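Local coordinates for ESX secretion system protein EccC (Thermomonospora curvata, PDB 4NH0) that serves as the multi-domain ATPase of a type VII (ESX) secretion system, which exports EsxA and EsxB, and might act as its translocase subunit, at residues N276-P281 with A327-H332; R723-A727 with E928-S932; L732-R736 with D763-V768. All blocks are in the same frame, centred on the assembly; numbering follows the deposited sequence.

Overall arrangement
From the N terminus, interaction 1 comes first: strand 279-284 leads through strands 290-294 and 306-310 and the Walker A region into helix 317-329, and the contact closes this loop within the first FtsK/SpoIIIE module. Some 400 residues later the chain enters helix 719-742 of FtsK 2, which serves both remaining contacts. Interaction 3 joins its middle to strand 767-772 after 26 intervening residues. Interaction 2 ties an earlier turn of the helix to the 928-932 turn of a beta hairpin in the third FtsK module, so its 200-residue loop encloses interaction 3. Interactions 2 and 3 have centres 15 Å apart; the centre of interaction 1 is 71 Å from that of interaction 3.

Interaction 1 of 3, residues N276-P281 with A327-H332; sequences NRLRVP and ALAMTH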
loop_
_atom_site.group_PDB
_atom_site.type_symbol
_atom_site.label_atom_id
_atom_site.label_comp_id
_atom_site.label_asym_id
_atom_site.label_seq_id
_atom_site.Cartn_x
_atom_site.Cartn_y
_atom_site.Cartn_z
ATOM N N ASN A 276 -43.113 16.932 34.991
ATOM C CA ASN A 276 -42.324 15.797 35.457
ATOM C C ASN A 276 -41.395 15.221 34.394
ATOM O O ASN A 276 -40.622 14.305 34.672
ATOM C CB ASN A 276 -43.246 14.695 35.981
ATOM C CG ASN A 276 -43.728 14.962 37.390
ATOM O OD1 ASN A 276 -43.180 14.432 38.356
ATOM N ND2 ASN A 276 -44.758 15.790 37.516
ATOM N N ARG A 277 -41.476 15.749 33.178
ATOM C CA ARG A 277 -40.559 15.335 32.124
ATOM C C ARG A 277 -39.159 15.849 32.423
ATOM O O ARG A 277 -38.977 17.028 32.723
ATOM C CB ARG A 277 -41.026 15.835 30.757
ATOM C CG ARG A 277 -42.301 15.186 30.259
ATOM C CD ARG A 277 -42.525 15.469 28.784
ATOM N NE ARG A 277 -43.797 14.927 28.316
ATOM C CZ ARG A 277 -44.875 15.664 28.073
ATOM N NH1 ARG A 277 -44.832 16.977 28.247
ATOM N NH2 ARG A 277 -45.993 15.091 27.651
ATOM N N LEU A 278 -38.180 14.952 32.350
ATOM C CA LEU A 278 -36.782 15.281 32.613
ATOM C C LEU A 278 -36.605 15.930 33.981
ATOM O O LEU A 278 -35.739 16.782 34.169
ATOM C CB LEU A 278 -36.229 16.192 31.514
ATOM C CG LEU A 278 -35.498 15.514 30.352
ATOM C CD1 LEU A 278 -36.273 14.321 29.821
ATOM C CD2 LEU A 278 -35.241 16.516 29.239
ATOM N N ARG A 279 -37.439 15.520 34.931
ATOM C CA ARG A 279 -37.373 16.024 36.296
ATOM C C ARG A 279 -37.303 14.868 37.281
ATOM O O ARG A 279 -38.268 14.124 37.451
ATOM C CB ARG A 279 -38.580 16.910 36.604
ATOM C CG ARG A 279 -38.715 17.282 38.070
ATOM C CD ARG A 279 -39.969 18.099 38.321
ATOM N NE ARG A 279 -39.767 19.516 38.036
ATOM C CZ ARG A 279 -39.592 20.445 38.970
ATOM N NH1 ARG A 279 -39.598 20.108 40.253
ATOM N NH2 ARG A 279 -39.415 21.712 38.624
ATOM N N VAL A 280 -36.151 14.720 37.925
ATOM C CA VAL A 280 -35.934 13.631 38.867
ATOM C C VAL A 280 -35.358 14.149 40.180
ATOM O O VAL A 280 -34.657 15.159 40.197
ATOM C CB VAL A 280 -34.987 12.566 38.280
ATOM C CG1 VAL A 280 -35.655 11.838 37.127
ATOM C CG2 VAL A 280 -33.685 13.205 37.832
ATOM N N PRO A 281 -35.666 13.464 41.291
ATOM C CA PRO A 281 -35.092 13.835 42.587
ATOM C C PRO A 281 -33.632 13.409 42.698
ATOM O O PRO A 281 -33.265 12.346 42.203
ATOM C CB PRO A 281 -35.964 13.070 43.584
ATOM C CG PRO A 281 -36.425 11.882 42.825
ATOM C CD PRO A 281 -36.628 12.356 41.415
ATOM N N ALA A 327 -31.369 7.744 37.764
ATOM C CA ALA A 327 -32.719 8.205 38.063
ATOM C C ALA A 327 -33.473 8.531 36.782
ATOM O O ALA A 327 -34.621 8.127 36.608
ATOM C CB ALA A 327 -32.680 9.416 38.975
ATOM N N LEU A 328 -32.819 9.265 35.889
ATOM C CA LEU A 328 -33.404 9.607 34.597
ATOM C C LEU A 328 -33.701 8.353 33.785
ATOM O O LEU A 328 -34.696 8.291 33.064
ATOM C CB LEU A 328 -32.472 10.532 33.813
ATOM C CG LEU A 328 -32.425 11.992 34.258
ATOM C CD1 LEU A 328 -31.317 12.734 33.535
ATOM C CD2 LEU A 328 -33.762 12.663 34.014
ATOM N N ALA A 329 -32.835 7.355 33.911
ATOM C CA ALA A 329 -33.002 6.098 33.194
ATOM C C ALA A 329 -34.206 5.321 33.713
ATOM O O ALA A 329 -34.853 4.593 32.963
ATOM C CB ALA A 329 -31.743 5.258 33.306
ATOM N N MET A 330 -34.502 5.480 34.997
ATOM C CA MET A 330 -35.605 4.760 35.623
ATOM C C MET A 330 -36.934 5.486 35.468
ATOM O O MET A 330 -37.977 4.978 35.876
ATOM C CB MET A 330 -35.319 4.539 37.108
ATOM C CG MET A 330 -34.282 3.475 37.394
ATOM S SD MET A 330 -34.048 3.239 39.162
ATOM C CE MET A 330 -33.286 4.793 39.600
ATOM N N THR A 331 -36.896 6.675 34.881
ATOM C CA THR A 331 -38.095 7.492 34.751
ATOM C C THR A 331 -38.446 7.753 33.293
ATOM O O THR A 331 -39.543 8.214 32.982
ATOM C CB THR A 331 -37.930 8.835 35.477
ATOM O OG1 THR A 331 -36.743 9.486 35.010
ATOM C CG2 THR A 331 -37.819 8.616 36.975
ATOM N N HIS A 332 -37.508 7.457 32.401
ATOM C CA HIS A 332 -37.716 7.675 30.977
ATOM C C HIS A 332 -37.273 6.471 30.157
ATOM O O HIS A 332 -36.361 5.742 30.545
ATOM C CB HIS A 332 -36.964 8.922 30.509
ATOM C CG HIS A 332 -37.341 10.166 31.249
ATOM N ND1 HIS A 332 -36.974 10.396 32.557
ATOM C CD2 HIS A 332 -38.054 11.250 30.863
ATOM C CE1 HIS A 332 -37.444 11.567 32.945
ATOM N NE2 HIS A 332 -38.104 12.105 31.936
#
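His-332 reaches the turn ahead of strand 279-284 through its ring nitrogen NE2, which accepts the backbone N-H of Leu-278 at 2.9 Å, N to NE2. The bond is fairly straight, with an N-H...acceptor angle of 155°, although the donor is tilted 22° from the ring plane. The side chain of Leu-278 crosses the histidine at about a right angle and sets its CD1 3.6 Å from NE2. Next, Val-280 points into the helix end with both methyls at work: CG1 stands anti to the carbonyl carbon (chi1 -68°), bringing it 3.7 Å from Leu-328 CD2 and 3.3 Å from Thr-331 OG1, while CG2 packs on the Leu-328 branch. Ala-327 meets the valine through CB, 4.0 Å from Val-280 CB.

Behind this shell, His-332 ND1 donates to Leu-328 O at 3.1 Å, in the carbonyl plane on a lone pair. That bond holds the ring between the helix end and the turn, and with ND1 as donor NE2 is left to accept. A type II turn from Asn-276 to Arg-279 presents the Leu-278 amide, and Val-280 pairs by backbone with Leu-293. Leu-328 is backed by Phe-339 and Phe-420 of the central sheet. The contact thus packs the C-terminal end of the helix following a Walker A loop against an antiparallel edge region of the sheet, within a P-loop NTPase fold of the FtsK/SpoIIIE family.

Interaction 2 of 3, residues R723-A727 with E928-S932; sequences RRTVA and EDSLS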
loop_
_atom_site.group_PDB
_atom_site.type_symbol
_atom_site.label_atom_id
_atom_site.label_comp_id
_atom_site.label_asym_id
_atom_site.label_seq_id
_atom_site.Cartn_x
_atom_site.Cartn_y
_atom_site.Cartn_z
ATOM N N ARG A 723 15.673 -7.939 -14.086
ATOM C CA ARG A 723 15.739 -7.300 -15.394
ATOM C C ARG A 723 14.690 -7.879 -16.333
ATOM O O ARG A 723 14.057 -7.154 -17.097
ATOM C CB ARG A 723 17.128 -7.464 -16.012
ATOM C CG ARG A 723 18.277 -7.053 -15.113
ATOM C CD ARG A 723 19.594 -7.133 -15.865
ATOM N NE ARG A 723 20.718 -7.419 -14.981
ATOM C CZ ARG A 723 21.178 -8.642 -14.741
ATOM N NH1 ARG A 723 20.608 -9.690 -15.316
ATOM N NH2 ARG A 723 22.208 -8.818 -13.924
ATOM N N ARG A 724 14.512 -9.195 -16.269
ATOM C CA ARG A 724 13.577 -9.890 -17.144
ATOM C C ARG A 724 12.125 -9.593 -16.792
ATOM O O ARG A 724 11.275 -9.507 -17.677
ATOM C CB ARG A 724 13.826 -11.398 -17.095
ATOM C CG ARG A 724 15.028 -11.848 -17.903
ATOM C CD ARG A 724 14.875 -11.442 -19.356
ATOM N NE ARG A 724 13.620 -11.927 -19.922
ATOM C CZ ARG A 724 13.087 -11.476 -21.053
ATOM N NH1 ARG A 724 13.697 -10.524 -21.741
ATOM N NH2 ARG A 724 11.942 -11.975 -21.492
ATOM N N THR A 725 11.843 -9.441 -15.502
ATOM C CA THR A 725 10.498 -9.113 -15.044
ATOM C C THR A 725 10.040 -7.788 -15.643
ATOM O O THR A 725 8.881 -7.631 -16.016
ATOM C CB THR A 725 10.428 -9.033 -13.508
ATOM O OG1 THR A 725 10.827 -10.287 -12.943
ATOM C CG2 THR A 725 9.017 -8.711 -13.052
ATOM N N VAL A 726 10.965 -6.841 -15.745
ATOM C CA VAL A 726 10.672 -5.545 -16.337
ATOM C C VAL A 726 10.672 -5.644 -17.859
ATOM O O VAL A 726 9.864 -5.006 -18.533
ATOM C CB VAL A 726 11.689 -4.479 -15.882
ATOM C CG1 VAL A 726 11.355 -3.125 -16.482
ATOM C CG2 VAL A 726 11.718 -4.395 -14.368
ATOM N N ALA A 727 11.575 -6.459 -18.393
ATOM C CA ALA A 727 11.692 -6.638 -19.837
ATOM C C ALA A 727 10.466 -7.333 -20.417
ATOM O O ALA A 727 10.048 -7.039 -21.535
ATOM C CB ALA A 727 12.947 -7.422 -20.172
ATOM N N GLU A 928 19.250 -10.544 -23.617
ATOM C CA GLU A 928 18.392 -10.511 -22.442
ATOM C C GLU A 928 17.240 -9.537 -22.646
ATOM O O GLU A 928 16.181 -9.675 -22.035
ATOM C CB GLU A 928 19.194 -10.120 -21.200
ATOM C CG GLU A 928 18.410 -10.213 -19.900
ATOM C CD GLU A 928 19.145 -9.599 -18.729
ATOM O OE1 GLU A 928 19.719 -8.504 -18.895
ATOM O OE2 GLU A 928 19.147 -10.212 -17.641
ATOM N N ASP A 929 17.454 -8.557 -23.516
ATOM C CA ASP A 929 16.507 -7.463 -23.696
ATOM C C ASP A 929 15.140 -7.935 -24.179
ATOM O O ASP A 929 14.120 -7.625 -23.565
ATOM C CB ASP A 929 17.074 -6.435 -24.674
ATOM C CG ASP A 929 16.324 -5.120 -24.633
ATOM O OD1 ASP A 929 16.673 -4.264 -23.794
ATOM O OD2 ASP A 929 15.387 -4.941 -25.438
ATOM N N SER A 930 15.119 -8.683 -25.277
ATOM C CA SER A 930 13.862 -9.127 -25.867
ATOM C C SER A 930 13.893 -10.596 -26.268
ATOM O O SER A 930 12.976 -11.080 -26.929
ATOM C CB SER A 930 13.521 -8.267 -27.086
ATOM O OG SER A 930 14.586 -8.262 -28.019
ATOM N N LEU A 931 14.950 -11.295 -25.864
ATOM C CA LEU A 931 15.137 -12.710 -26.183
ATOM C C LEU A 931 15.106 -12.967 -27.686
ATOM O O LEU A 931 14.677 -14.028 -28.134
ATOM C CB LEU A 931 14.082 -13.567 -25.483
ATOM C CG LEU A 931 14.143 -13.599 -23.956
ATOM C CD1 LEU A 931 13.065 -14.504 -23.397
ATOM C CD2 LEU A 931 15.510 -14.057 -23.491
ATOM N N SER A 932 15.568 -11.989 -28.457
ATOM C CA SER A 932 15.622 -12.109 -29.907
ATOM C C SER A 932 17.047 -12.418 -30.357
ATOM O O SER A 932 18.003 -12.038 -29.685
ATOM C CB SER A 932 15.109 -10.826 -30.566
ATOM O OG SER A 932 15.709 -9.681 -29.992
#
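Arg-723 and Glu-928 form the salt bridge of this contact: NH1 donates to OE2 at 2.8 Å, using the syn lone pair of that oxygen, with an N-H...acceptor angle of 140°. The two side chains cross at about a right angle, their flat groups 46° apart. Glu-928 gets there because its CG stands anti to the backbone N (chi1 -173°) and the chain runs on extended.

The second hydrogen bond goes to the backbone. Arg-724, bent at chi2 and chi3, folds round so that NH1 meets Glu-928 O at 2.6 Å, while its NE is held by Arg-901 O. These bonds join a helix of FtsK 2 to the turn between strands 922-927 and 933-936, a beta hairpin of the third FtsK module, and so bridge two ATPase domains.

Van der Waals contact completes the interface. Leu-931 lies over one face of the Arg-724 guanidinium, CD1 being 3.4 Å from NH2, and Ala-727 CB abuts Asp-929 O at 3.6 Å. An alanine in place of Arg-724 would remove this flat group, and would probably leave Glu-928 O without this donor and Leu-931 without part of its packing surface.

Interaction 3 of 3, residues L732-R736 with D763-V768; sequences LLEQR and DGFGDV
Leu-732 CD2 lies against the faces of two flat groups, the ring of Phe-765 and the guanidinium of Arg-736. It stands over one face of the phenyl ring, 4.0 Å from the centroid and 24° off the ring normal, which is a CH-pi contact; the same methyl stands over the centre of one face of the guanidinium, 4.3 Å above its plane. The edge of the guanidinium is turned to backbone carbonyls. Arg-736 grips Gly-766 O end-on with two nitrogens, NH2 at 2.7 Å and NH1 at 3.0 Å, and that oxygen lies in the guanidinium plane. The two bonds reach it differently: NH2 approaches in the carbonyl plane on a lone pair, with a C=O...donor angle of 130°, whereas NH1 comes nearly along the C=O axis.

Beyond the flat groups, the other leucine methyl, CD1, packs 3.6 Å from Phe-765 CD2, and CD2 also meets Val-768 CG2 at 3.6 Å. The leucine's CG is anti to the backbone N (chi1 174°), which carries its methyls toward Phe-765 and Val-768. Asp-763 lies at the guanidinium edge beside Arg-736 NE as its opposite charge, but this pair is modelled too close for its detailed geometry to be trusted.

The contact packs helix 719-742 against the loop leading into strand 767-772 and the first residues of that strand, in the central sheet of the FtsK 2 P-loop domain. Arg-736 NH1 also donates to Tyr-799 O, in the approach to the neighbouring strand 801-807. Chemically, then, the carbonyl oxygens of Gly-766 and Tyr-799 hold the guanidinium of a buried, extended arginine by its edge and are likely to stabilise its charge, whereas the share of Asp-763 stays doubtful.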
loop_
_atom_site.group_PDB
_atom_site.type_symbol
_atom_site.label_atom_id
_atom_site.label_comp_id
_atom_site.label_asym_id
_atom_site.label_seq_id
_atom_site.Cartn_x
_atom_site.Cartn_y
_atom_site.Cartn_z
ATOM N N LEU A 732 5.380 -6.680 -23.612
ATOM C CA LEU A 732 3.929 -6.790 -23.695
ATOM C C LEU A 732 3.302 -5.446 -24.034
ATOM O O LEU A 732 2.334 -5.373 -24.790
ATOM C CB LEU A 732 3.352 -7.320 -22.384
ATOM C CG LEU A 732 1.825 -7.344 -22.308
ATOM C CD1 LEU A 732 1.257 -8.293 -23.345
ATOM C CD2 LEU A 732 1.364 -7.731 -20.921
ATOM N N LEU A 733 3.862 -4.383 -23.467
ATOM C CA LEU A 733 3.376 -3.036 -23.727
ATOM C C LEU A 733 3.543 -2.679 -25.197
ATOM O O LEU A 733 2.617 -2.179 -25.830
ATOM C CB LEU A 733 4.110 -2.022 -22.850
ATOM C CG LEU A 733 3.652 -0.570 -22.976
ATOM C CD1 LEU A 733 2.158 -0.465 -22.744
ATOM C CD2 LEU A 733 4.410 0.317 -22.007
ATOM N N GLU A 734 4.728 -2.947 -25.736
ATOM C CA GLU A 734 5.013 -2.673 -27.139
ATOM C C GLU A 734 4.134 -3.519 -28.053
ATOM O O GLU A 734 3.722 -3.070 -29.121
ATOM C CB GLU A 734 6.488 -2.928 -27.445
ATOM C CG GLU A 734 7.444 -2.052 -26.655
ATOM C CD GLU A 734 8.892 -2.461 -26.835
ATOM O OE1 GLU A 734 9.192 -3.178 -27.813
ATOM O OE2 GLU A 734 9.729 -2.069 -25.996
ATOM N N GLN A 735 3.854 -4.745 -27.625
ATOM C CA GLN A 735 2.997 -5.645 -28.386
ATOM C C GLN A 735 1.569 -5.121 -28.428
ATOM O O GLN A 735 0.948 -5.075 -29.485
ATOM C CB GLN A 735 3.024 -7.051 -27.786
ATOM C CG GLN A 735 2.049 -8.018 -28.436
ATOM C CD GLN A 735 2.107 -9.403 -27.825
ATOM O OE1 GLN A 735 3.068 -9.756 -27.143
ATOM N NE2 GLN A 735 1.073 -10.197 -28.066
ATOM N N ARG A 736 1.056 -4.716 -27.271
ATOM C CA ARG A 736 -0.293 -4.177 -27.185
ATOM C C ARG A 736 -0.398 -2.805 -27.839
ATOM O O ARG A 736 -1.474 -2.400 -28.269
ATOM C CB ARG A 736 -0.745 -4.094 -25.728
ATOM C CG ARG A 736 -1.035 -5.440 -25.101
ATOM C CD ARG A 736 -1.608 -5.290 -23.705
ATOM N NE ARG A 736 -2.128 -6.555 -23.196
ATOM C CZ ARG A 736 -2.695 -6.703 -22.005
ATOM N NH1 ARG A 736 -2.814 -5.665 -21.192
ATOM N NH2 ARG A 736 -3.142 -7.890 -21.624
ATOM N N ASP A 763 -3.587 -11.394 -25.934
ATOM C CA ASP A 763 -2.154 -11.494 -25.702
ATOM C C ASP A 763 -1.827 -12.681 -24.810
ATOM O O ASP A 763 -0.681 -13.122 -24.741
ATOM C CB ASP A 763 -1.623 -10.211 -25.062
ATOM C CG ASP A 763 -2.276 -8.966 -25.622
ATOM O OD1 ASP A 763 -2.594 -8.947 -26.829
ATOM O OD2 ASP A 763 -2.475 -8.006 -24.850
ATOM N N GLY A 764 -2.842 -13.194 -24.128
ATOM C CA GLY A 764 -2.643 -14.217 -23.122
ATOM C C GLY A 764 -2.606 -13.568 -21.755
ATOM O O GLY A 764 -2.584 -14.244 -20.728
ATOM N N PHE A 765 -2.602 -12.239 -21.754
ATOM C CA PHE A 765 -2.573 -11.462 -20.522
ATOM C C PHE A 765 -3.882 -10.716 -20.312
ATOM O O PHE A 765 -4.667 -10.545 -21.243
ATOM C CB PHE A 765 -1.417 -10.460 -20.540
ATOM C CG PHE A 765 -0.057 -11.090 -20.478
ATOM C CD1 PHE A 765 0.522 -11.394 -19.261
ATOM C CD2 PHE A 765 0.648 -11.359 -21.636
ATOM C CE1 PHE A 765 1.773 -11.966 -19.201
ATOM C CE2 PHE A 765 1.901 -11.929 -21.580
ATOM C CZ PHE A 765 2.463 -12.235 -20.361
ATOM N N GLY A 766 -4.106 -10.270 -19.082
ATOM C CA GLY A 766 -5.225 -9.401 -18.771
ATOM C C GLY A 766 -4.696 -8.052 -18.331
ATOM O O GLY A 766 -3.979 -7.389 -19.079
ATOM N N ASP A 767 -5.047 -7.642 -17.116
ATOM C CA ASP A 767 -4.459 -6.450 -16.518
ATOM C C ASP A 767 -3.215 -6.834 -15.733
ATOM O O ASP A 767 -3.298 -7.543 -14.733
ATOM C CB ASP A 767 -5.461 -5.740 -15.610
ATOM C CG ASP A 767 -6.481 -4.936 -16.384
ATOM O OD1 ASP A 767 -7.517 -5.508 -16.776
ATOM O OD2 ASP A 767 -6.249 -3.730 -16.601
ATOM N N VAL A 768 -2.061 -6.367 -16.194
ATOM C CA VAL A 768 -0.793 -6.733 -15.577
ATOM C C VAL A 768 -0.353 -5.696 -14.554
ATOM O O VAL A 768 -0.397 -4.496 -14.815
ATOM C CB VAL A 768 0.304 -6.908 -16.636
ATOM C CG1 VAL A 768 1.579 -7.421 -15.998
ATOM C CG2 VAL A 768 -0.165 -7.865 -17.709
#